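Local coordinates for aluminum resistance protein (Clostridium novyi, PDB 3I16), which probably cleaves carbon-sulfur bonds as a pyridoxal-phosphate-dependent lyase of the methionine gamma-lyase family and is thought to contribute to aluminium resistance, at residues B[125-129]-B[370-374]; B[242-246]-B[384-389]; B[182-186]-B[220-225]. One frame throughout, in Å; residues are numbered along the deposited sequence.

Contact 1: residues B[125-129]-B[370-374]. With PLP (pyridoxal-5'-phosphate), chain J.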
loop_
_atom_site.group_PDB
_atom_site.type_symbol
_atom_site.label_atom_id
_atom_site.label_comp_id
_atom_site.label_asym_id
_atom_site.label_seq_id
_atom_site.Cartn_x
_atom_site.Cartn_y
_atom_site.Cartn_z
ATOM N N PRO B 125 11.263 3.048 -35.850
ATOM C CA PRO B 125 10.779 2.493 -34.581
ATOM C C PRO B 125 9.353 2.886 -34.237
ATOM O O PRO B 125 8.775 3.772 -34.877
ATOM C CB PRO B 125 11.727 3.110 -33.542
ATOM C CG PRO B 125 12.846 3.750 -34.341
ATOM C CD PRO B 125 12.191 4.165 -35.599
ATOM N N TYR B 126 8.805 2.188 -33.242
ATOM C CA TYR B 126 7.489 2.434 -32.654
ATOM C C TYR B 126 7.350 3.934 -32.417
ATOM O O TYR B 126 8.302 4.549 -31.898
ATOM C CB TYR B 126 7.444 1.687 -31.305
ATOM C CG TYR B 126 6.083 1.495 -30.665
ATOM C CD1 TYR B 126 5.252 0.449 -31.053
ATOM C CD2 TYR B 126 5.659 2.313 -29.620
ATOM C CE1 TYR B 126 4.025 0.248 -30.452
ATOM C CE2 TYR B 126 4.432 2.114 -29.010
ATOM C CZ TYR B 126 3.622 1.086 -29.437
ATOM O OH TYR B 126 2.406 0.895 -28.844
ATOM N N ASP B 127 6.190 4.490 -32.739
ATOM C CA ASP B 127 5.855 5.904 -32.630
ATOM C C ASP B 127 6.391 6.726 -31.487
ATOM O O ASP B 127 6.935 7.809 -31.704
ATOM C CB ASP B 127 4.323 6.078 -32.600
ATOM C CG ASP B 127 3.628 5.438 -33.793
ATOM O OD1 ASP B 127 3.706 4.191 -33.918
ATOM O OD2 ASP B 127 2.990 6.179 -34.571
ATOM N N THR B 128 6.215 6.232 -30.273
ATOM C CA THR B 128 6.568 7.021 -29.096
ATOM C C THR B 128 8.082 7.236 -28.975
ATOM O O THR B 128 8.509 8.153 -28.279
ATOM C CB THR B 128 5.998 6.406 -27.805
ATOM O OG1 THR B 128 6.762 5.240 -27.453
ATOM C CG2 THR B 128 4.533 6.019 -27.996
ATOM N N LEU B 129 8.882 6.445 -29.710
ATOM C CA LEU B 129 10.328 6.588 -29.654
ATOM C C LEU B 129 10.820 7.717 -30.556
ATOM O O LEU B 129 11.943 8.203 -30.393
ATOM C CB LEU B 129 10.987 5.254 -30.003
ATOM C CG LEU B 129 12.156 4.756 -29.168
ATOM C CD1 LEU B 129 11.894 4.847 -27.647
ATOM C CD2 LEU B 129 12.434 3.305 -29.575
ATOM N N PRO B 370 -0.417 10.269 -25.611
ATOM C CA PRO B 370 0.993 10.671 -25.474
ATOM C C PRO B 370 1.968 9.754 -26.237
ATOM O O PRO B 370 2.046 8.547 -25.954
ATOM C CB PRO B 370 1.249 10.593 -23.954
ATOM C CG PRO B 370 -0.062 10.789 -23.334
ATOM C CD PRO B 370 -1.092 10.225 -24.295
ATOM N N GLY B 371 2.657 10.345 -27.217
ATOM C CA GLY B 371 3.653 9.659 -28.033
ATOM C C GLY B 371 3.244 9.236 -29.433
ATOM O O GLY B 371 4.037 8.602 -30.113
ATOM N N TYR B 372 2.040 9.585 -29.886
ATOM C CA TYR B 372 1.577 9.157 -31.223
ATOM C C TYR B 372 1.227 10.320 -32.145
ATOM O O TYR B 372 0.898 11.410 -31.675
ATOM C CB TYR B 372 0.392 8.183 -31.090
ATOM C CG TYR B 372 0.751 6.967 -30.273
ATOM C CD1 TYR B 372 0.685 7.002 -28.878
ATOM C CD2 TYR B 372 1.202 5.797 -30.883
ATOM C CE1 TYR B 372 1.049 5.900 -28.110
ATOM C CE2 TYR B 372 1.561 4.678 -30.124
ATOM C CZ TYR B 372 1.477 4.737 -28.739
ATOM O OH TYR B 372 1.824 3.649 -27.972
ATOM N N THR B 373 1.299 10.070 -33.455
ATOM C CA THR B 373 0.996 11.076 -34.480
ATOM C C THR B 373 -0.490 11.219 -34.691
ATOM O O THR B 373 -1.047 12.281 -34.425
ATOM C CB THR B 373 1.622 10.729 -35.853
ATOM O OG1 THR B 373 3.051 10.811 -35.764
ATOM C CG2 THR B 373 1.111 11.700 -36.940
ATOM N N ASP B 374 -1.123 10.160 -35.202
ATOM C CA ASP B 374 -2.564 10.147 -35.429
ATOM C C ASP B 374 -3.300 9.775 -34.154
ATOM O O ASP B 374 -2.689 9.402 -33.141
ATOM C CB ASP B 374 -2.937 9.150 -36.520
ATOM C CG ASP B 374 -2.384 9.532 -37.860
ATOM O OD1 ASP B 374 -1.801 10.638 -37.955
ATOM O OD2 ASP B 374 -2.548 8.729 -38.816
HETATM N N1 PLP J . 8.037 -0.940 -28.191
HETATM C C2 PLP J . 7.054 -1.711 -28.735
HETATM C C2A PLP J . 7.311 -2.459 -30.006
HETATM C C3 PLP J . 5.826 -1.787 -28.079
HETATM O O3 PLP J . 4.839 -2.574 -28.619
HETATM C C4 PLP J . 5.604 -1.076 -26.891
HETATM C C5 PLP J . 6.617 -0.288 -26.353
HETATM C C6 PLP J . 7.828 -0.248 -27.012
HETATM C C5A PLP J . 6.479 0.488 -25.056
HETATM O O4P PLP J . 5.266 1.160 -24.967
HETATM P P PLP J . 4.692 1.899 -23.625
HETATM O O1P PLP J . 4.728 1.044 -22.367
HETATM O O2P PLP J . 3.242 2.124 -23.982
HETATM O O3P PLP J . 5.487 3.174 -23.394
#
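Tyr-126 and Tyr-372 meet through their hydroxyls, joining a type I beta turn (Tyr-126 to Leu-129) in the loop that follows strand 117-120 of the seven-stranded sheet to a loop between two strands of the antiparallel sheet. The fold is that of the fold-type-I, aminotransferase-like PLP enzymes, in which an aromatic residue over the cofactor ring is a familiar feature. Tyr-126 fits that role: with CG anti to the backbone N (chi1 -165°), its ring has one face over the cofactor, PLP C3 lying 3.6 Å above the ring plane. The phenol oxygen is thereby left at the far edge, where Tyr-126 OH and Tyr-372 OH form a 2.9 Å hydrogen bond; either may be the donor. Each hydroxyl lies near the plane of the other's ring, while the two ring planes stand 77° apart. Asp-127, the next residue of the turn, brings its CB to within 3.6 Å of Tyr-372 CD2, and its side chain runs roughly at right angles to the tyrosine. Thr-128 uses its two branches differently. Its OG1 is hydrogen-bonded to Thr-101 OG1, which itself hydrogen-bonds to the PLP, so Thr-128 is a second-shell residue that helps position a first-shell one. Its methyl turns the other way, onto a face of the Tyr-372 ring, as a CH-pi contact with CG2 3.7 Å from the ring centroid. A branched residue with one polar and one apolar arm suits such a place. Gly-371 has a positive phi, comfortable for glycine, and its lack of a CB leaves room for the Thr-128 methyl. Thr-128 CA also lies 3.2 Å from Gly-371 O, in a CA-H...O contact bent to 130° at the hydrogen.

Contact 2: residues B[242-246]-B[384-389]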
loop_
_atom_site.group_PDB
_atom_site.type_symbol
_atom_site.label_atom_id
_atom_site.label_comp_id
_atom_site.label_asym_id
_atom_site.label_seq_id
_atom_site.Cartn_x
_atom_site.Cartn_y
_atom_site.Cartn_z
ATOM N N LEU B 242 6.627 -3.701 -17.536
ATOM C CA LEU B 242 6.072 -4.661 -16.590
ATOM C C LEU B 242 4.531 -4.745 -16.651
ATOM O O LEU B 242 3.945 -5.522 -15.914
ATOM C CB LEU B 242 6.536 -4.380 -15.138
ATOM C CG LEU B 242 8.001 -4.610 -14.719
ATOM C CD1 LEU B 242 8.035 -4.793 -13.199
ATOM C CD2 LEU B 242 8.674 -5.814 -15.360
ATOM N N ILE B 243 3.872 -3.922 -17.462
ATOM C CA ILE B 243 2.433 -4.061 -17.639
ATOM C C ILE B 243 2.085 -4.794 -18.948
ATOM O O ILE B 243 0.938 -4.759 -19.381
ATOM C CB ILE B 243 1.625 -2.755 -17.403
ATOM C CG1 ILE B 243 1.836 -1.717 -18.488
ATOM C CG2 ILE B 243 1.940 -2.187 -15.985
ATOM C CD1 ILE B 243 0.957 -0.451 -18.262
ATOM N N LYS B 244 3.099 -5.404 -19.587
ATOM C CA LYS B 244 2.883 -6.278 -20.733
ATOM C C LYS B 244 3.165 -7.683 -20.184
ATOM O O LYS B 244 2.962 -7.911 -19.014
ATOM C CB LYS B 244 3.761 -5.927 -21.929
ATOM C CG LYS B 244 3.557 -4.529 -22.458
ATOM C CD LYS B 244 4.362 -4.315 -23.720
ATOM C CE LYS B 244 4.287 -2.868 -24.174
ATOM N NZ LYS B 244 2.878 -2.401 -24.278
ATOM N N ASN B 245 3.627 -8.611 -21.018
ATOM C CA ASN B 245 3.820 -10.023 -20.624
ATOM C C ASN B 245 4.463 -10.326 -19.264
ATOM O O ASN B 245 3.895 -11.048 -18.450
ATOM C CB ASN B 245 4.667 -10.773 -21.671
ATOM C CG ASN B 245 4.147 -10.642 -23.101
ATOM O OD1 ASN B 245 3.442 -9.701 -23.429
ATOM N ND2 ASN B 245 4.550 -11.580 -23.969
ATOM N N ILE B 246 5.660 -9.793 -19.032
ATOM C CA ILE B 246 6.479 -10.198 -17.871
ATOM C C ILE B 246 5.951 -9.817 -16.506
ATOM O O ILE B 246 6.421 -10.333 -15.480
ATOM C CB ILE B 246 7.966 -9.771 -18.070
ATOM C CG1 ILE B 246 8.904 -10.611 -17.196
ATOM C CG2 ILE B 246 8.151 -8.268 -17.841
ATOM C CD1 ILE B 246 10.313 -10.740 -17.744
ATOM N N ILE B 384 -5.189 -2.966 -14.284
ATOM C CA ILE B 384 -4.006 -2.133 -14.300
ATOM C C ILE B 384 -4.130 -1.242 -15.541
ATOM O O ILE B 384 -4.188 -1.743 -16.675
ATOM C CB ILE B 384 -2.729 -2.978 -14.315
ATOM C CG1 ILE B 384 -2.631 -3.861 -13.053
ATOM C CG2 ILE B 384 -1.491 -2.085 -14.493
ATOM C CD1 ILE B 384 -2.545 -3.116 -11.672
ATOM N N GLN B 385 -4.183 0.074 -15.320
ATOM C CA GLN B 385 -4.478 1.040 -16.396
ATOM C C GLN B 385 -3.492 0.981 -17.559
ATOM O O GLN B 385 -2.299 1.187 -17.391
ATOM C CB GLN B 385 -4.530 2.457 -15.862
ATOM C CG GLN B 385 -5.113 3.469 -16.875
ATOM C CD GLN B 385 -4.660 4.896 -16.591
ATOM O OE1 GLN B 385 -3.470 5.182 -16.579
ATOM N NE2 GLN B 385 -5.601 5.791 -16.389
ATOM N N GLY B 386 -4.016 0.699 -18.746
ATOM C CA GLY B 386 -3.179 0.601 -19.938
ATOM C C GLY B 386 -2.458 -0.726 -20.141
ATOM O O GLY B 386 -1.688 -0.864 -21.090
ATOM N N SER B 387 -2.667 -1.694 -19.250
ATOM C CA SER B 387 -2.010 -2.980 -19.377
ATOM C C SER B 387 -2.445 -3.631 -20.690
ATOM O O SER B 387 -3.633 -3.705 -20.976
ATOM C CB SER B 387 -2.390 -3.897 -18.220
ATOM O OG SER B 387 -2.002 -5.236 -18.504
ATOM N N SER B 388 -1.492 -4.093 -21.481
ATOM C CA SER B 388 -1.833 -4.771 -22.738
ATOM C C SER B 388 -1.654 -6.287 -22.678
ATOM O O SER B 388 -1.761 -6.958 -23.704
ATOM C CB SER B 388 -1.091 -4.149 -23.904
ATOM O OG SER B 388 0.267 -3.985 -23.595
ATOM N N ILE B 389 -1.370 -6.809 -21.482
ATOM C CA ILE B 389 -1.401 -8.247 -21.242
ATOM C C ILE B 389 -2.850 -8.587 -20.820
ATOM O O ILE B 389 -3.234 -9.754 -20.817
ATOM C CB ILE B 389 -0.343 -8.737 -20.211
ATOM C CG1 ILE B 389 -0.238 -10.271 -20.227
ATOM C CG2 ILE B 389 -0.639 -8.218 -18.820
ATOM C CD1 ILE B 389 0.089 -10.891 -21.603
#
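Ile-243 and Ser-387 bring their backbones to 4.9 Å between CA atoms, and Lys-244 and Ile-389 to 4.7 Å, as two loops meet, the first running into a 3-10 turn at Asn-245 and the second beginning with a type II beta turn from Ile-384 to Ser-387. The carbonyl of Ile-243 is the polar centre. Ser-388 N donates to Ile-243 O at 3.3 Å, a long and rather bent bond (136° at the hydrogen). Ser-387 OG also approaches Ile-243 O, at 3.1 Å, although its one proton has another acceptor within reach. Gly-386, with positive phi, occupies the turn position that glycine favours. Beside this polar knot the side chain of Ile-243 fills the apolar part: its CG2 packs on Ile-384 CG2 at 3.7 Å, while CD1 reaches over the turn to the carbonyl oxygens of Gln-385 and Gly-386. Ile-389 packs its CB and CG2 on the carbonyl oxygen of Lys-244 and its CD1 beside Asn-245 CA. Lys-244, a residue of the PLP pocket, probably corresponds to the lysine that forms the cofactor aldimine in fold-type-I enzymes. Its chain is extended until a bend at chi4 (-52°) brings NZ to 3.1 Å from Ser-388 OG, and that hydroxyl is hydrogen-bonded to Tyr-221 OH. Asn-245 ND2 meanwhile bonds to Glu-223 O. Gln-385 reaches Tyr-70 of the second subunit. Segment 242-246 follows strand 237-241 and segment 384-389 leads into strand 392-396, with helix 287-318 packed against Asn-245 and Ile-389.

Contact 3: residues B[182-186]-B[220-225]. With PLP (pyridoxal-5'-phosphate), chain J.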
loop_
_atom_site.group_PDB
_atom_site.type_symbol
_atom_site.label_atom_id
_atom_site.label_comp_id
_atom_site.label_asym_id
_atom_site.label_seq_id
_atom_site.Cartn_x
_atom_site.Cartn_y
_atom_site.Cartn_z
ATOM N N ILE B 182 17.091 -2.990 -32.317
ATOM C CA ILE B 182 16.270 -4.003 -32.948
ATOM C C ILE B 182 14.909 -4.098 -32.251
ATOM O O ILE B 182 14.833 -4.379 -31.063
ATOM C CB ILE B 182 16.937 -5.372 -32.753
ATOM C CG1 ILE B 182 18.353 -5.396 -33.352
ATOM C CG2 ILE B 182 16.090 -6.458 -33.319
ATOM C CD1 ILE B 182 19.207 -6.502 -32.710
ATOM N N GLN B 183 13.836 -3.883 -32.989
ATOM C CA GLN B 183 12.502 -3.976 -32.408
ATOM C C GLN B 183 11.932 -5.355 -32.684
ATOM O O GLN B 183 11.790 -5.731 -33.832
ATOM C CB GLN B 183 11.612 -2.916 -33.018
ATOM C CG GLN B 183 10.258 -2.789 -32.345
ATOM C CD GLN B 183 9.511 -1.599 -32.885
ATOM O OE1 GLN B 183 9.946 -0.443 -32.723
ATOM N NE2 GLN B 183 8.385 -1.866 -33.549
ATOM N N ARG B 184 11.607 -6.103 -31.631
ATOM C CA ARG B 184 11.075 -7.452 -31.794
ATOM C C ARG B 184 9.637 -7.450 -32.322
ATOM O O ARG B 184 9.333 -8.101 -33.338
ATOM C CB ARG B 184 11.151 -8.196 -30.466
ATOM C CG ARG B 184 10.685 -9.614 -30.538
ATOM C CD ARG B 184 10.955 -10.330 -29.278
ATOM N NE ARG B 184 10.537 -11.731 -29.343
ATOM C CZ ARG B 184 10.736 -12.603 -28.361
ATOM N NH1 ARG B 184 11.370 -12.241 -27.251
ATOM N NH2 ARG B 184 10.310 -13.843 -28.485
ATOM N N SER B 185 8.764 -6.717 -31.636
ATOM C CA SER B 185 7.344 -6.620 -31.993
ATOM C C SER B 185 7.158 -5.657 -33.161
ATOM O O SER B 185 7.965 -4.753 -33.362
ATOM C CB SER B 185 6.542 -6.144 -30.776
ATOM O OG SER B 185 5.163 -6.056 -31.058
ATOM N N THR B 186 6.079 -5.818 -33.919
ATOM C CA THR B 186 5.873 -4.973 -35.091
ATOM C C THR B 186 5.317 -3.589 -34.822
ATOM O O THR B 186 5.426 -2.720 -35.683
ATOM C CB THR B 186 4.924 -5.644 -36.098
ATOM O OG1 THR B 186 3.627 -5.768 -35.504
ATOM C CG2 THR B 186 5.451 -7.026 -36.480
ATOM N N CYS B 220 9.500 -5.753 -25.730
ATOM C CA CYS B 220 8.070 -5.666 -25.408
ATOM C C CYS B 220 7.202 -6.633 -26.200
ATOM O O CYS B 220 7.300 -6.679 -27.430
ATOM C CB CYS B 220 7.547 -4.274 -25.692
ATOM S SG CYS B 220 8.044 -3.047 -24.493
ATOM N N TYR B 221 6.357 -7.370 -25.477
ATOM C CA TYR B 221 5.405 -8.359 -26.026
ATOM C C TYR B 221 5.967 -9.712 -26.422
ATOM O O TYR B 221 5.201 -10.630 -26.701
ATOM C CB TYR B 221 4.610 -7.814 -27.203
ATOM C CG TYR B 221 3.648 -6.696 -26.870
ATOM C CD1 TYR B 221 2.568 -6.921 -26.013
ATOM C CD2 TYR B 221 3.749 -5.474 -27.477
ATOM C CE1 TYR B 221 1.674 -5.933 -25.743
ATOM C CE2 TYR B 221 2.845 -4.485 -27.221
ATOM C CZ TYR B 221 1.818 -4.717 -26.368
ATOM O OH TYR B 221 0.947 -3.705 -26.122
ATOM N N GLY B 222 7.287 -9.864 -26.399
ATOM C CA GLY B 222 7.927 -11.114 -26.794
ATOM C C GLY B 222 8.337 -12.023 -25.668
ATOM O O GLY B 222 8.749 -13.153 -25.924
ATOM N N GLU B 223 8.198 -11.555 -24.418
ATOM C CA GLU B 223 8.650 -12.343 -23.280
ATOM C C GLU B 223 7.878 -13.653 -23.184
ATOM O O GLU B 223 6.651 -13.678 -23.315
ATOM C CB GLU B 223 8.524 -11.577 -21.957
ATOM C CG GLU B 223 9.228 -10.236 -21.914
ATOM C CD GLU B 223 8.398 -9.056 -22.384
ATOM O OE1 GLU B 223 7.271 -9.246 -22.898
ATOM O OE2 GLU B 223 8.914 -7.925 -22.283
ATOM N N PHE B 224 8.623 -14.741 -23.027
ATOM C CA PHE B 224 8.076 -16.098 -22.912
ATOM C C PHE B 224 7.338 -16.673 -24.156
ATOM O O PHE B 224 6.640 -17.682 -24.060
ATOM C CB PHE B 224 7.255 -16.219 -21.636
ATOM C CG PHE B 224 8.011 -15.758 -20.406
ATOM C CD1 PHE B 224 9.164 -16.401 -20.016
ATOM C CD2 PHE B 224 7.581 -14.672 -19.679
ATOM C CE1 PHE B 224 9.873 -15.972 -18.903
ATOM C CE2 PHE B 224 8.291 -14.231 -18.569
ATOM C CZ PHE B 224 9.434 -14.886 -18.180
HETATM N N MSE B 225 7.562 -16.082 -25.324
HETATM C CA MSE B 225 7.003 -16.620 -26.565
HETATM C C MSE B 225 7.803 -17.831 -27.035
HETATM O O MSE B 225 7.289 -18.678 -27.786
HETATM C CB MSE B 225 7.001 -15.569 -27.668
HETATM C CG MSE B 225 6.110 -14.381 -27.439
HETATM SE SE MSE B 225 4.206 -14.784 -27.417
HETATM C CE MSE B 225 4.030 -15.238 -25.555
HETATM N N1 PLP J . 8.037 -0.940 -28.191
HETATM C C2 PLP J . 7.054 -1.711 -28.735
HETATM C C2A PLP J . 7.311 -2.459 -30.006
HETATM C C3 PLP J . 5.826 -1.787 -28.079
HETATM O O3 PLP J . 4.839 -2.574 -28.619
HETATM C C4 PLP J . 5.604 -1.076 -26.891
HETATM C C5 PLP J . 6.617 -0.288 -26.353
HETATM C C6 PLP J . 7.828 -0.248 -27.012
HETATM C C5A PLP J . 6.479 0.488 -25.056
HETATM O O4P PLP J . 5.266 1.160 -24.967
HETATM P P PLP J . 4.692 1.899 -23.625
HETATM O O1P PLP J . 4.728 1.044 -22.367
HETATM O O2P PLP J . 3.242 2.124 -23.982
HETATM O O3P PLP J . 5.487 3.174 -23.394
HETATM O O HOH W 1 9.072 -5.403 -29.206
#
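Arg-184 lays its guanidinium group flat on Gly-222, instead of pointing N-H bonds at it. Gly-222 CA lies 3.5 Å from the guanidinium plane, over its centre, and although Arg-184 NH1 is only 3.1 Å from Gly-222 O, that oxygen sits over the face, where the angle is poor for a hydrogen bond. A glycine suits this place because it has no CB to push the group away. The arginine reaches there by a fully extended chain, with CG anti to its own backbone nitrogen (chi1 -177°). Its N-H groups are used outside: NE bonds to Ser-331, and NH1 makes a salt bridge to Glu-229, so the buried charge is probably well compensated. Beyond the glycine, Met-225, present as selenomethionine, touches Arg-184 NH2 with its CB. A water joins the loops nearer the cofactor, accepting from Ser-185 N at 2.8 Å and lying 2.8 Å from Cys-220 O. Ser-185 CB lies 3.5 Å from that same Cys-220 oxygen, while its OG is held by Asp-332.

As in other fold-type-I PLP enzymes, the cofactor lies at the C-terminal ends of parallel strands, where Asp-218 hydrogen-bonds to it. Cys-220 SG approaches PLP C5 at 3.6 Å, on the face of the pyridine ring opposite Tyr-126. The edge of the Tyr-221 ring meets the phenolic oxygen in plane, with CE2 3.1 Å from PLP O3. Gln-183 uses both ends of its amide: OE1 accepts from Tyr-126 N, and NE2 donates to Ser-185 O in a fairly straight bond (159° at the hydrogen), with the acceptor in the amide plane. The contact continues the adjacent strands 177-183 and 214-218 beyond their ends, where helix 196-209 packs on Arg-184 and helix 287-318 on Phe-224 and Met-225.

Along the chain contact 3 is nested inside the loop closed by contact 1, whereas contacts 1 and 2 cross. Segments 125-129, 182-186, 220-225 and 242-246 follow or end strands of the seven-stranded mixed sheet; 370-374 and 384-389 lie in loops of the six-stranded antiparallel sheet. Contacts 1 and 2 therefore tie the two sheets together, while contact 3 stays within the first. The centres of contacts 1 and 2 lie about 18 Å apart. Contact 3 bridges them, touching contact 1 through Gln-183 and Tyr-126, and contact 2 through Tyr-221 and Ser-388. Together they line much of the PLP pocket, which Tyr-68 of the second subunit also enters.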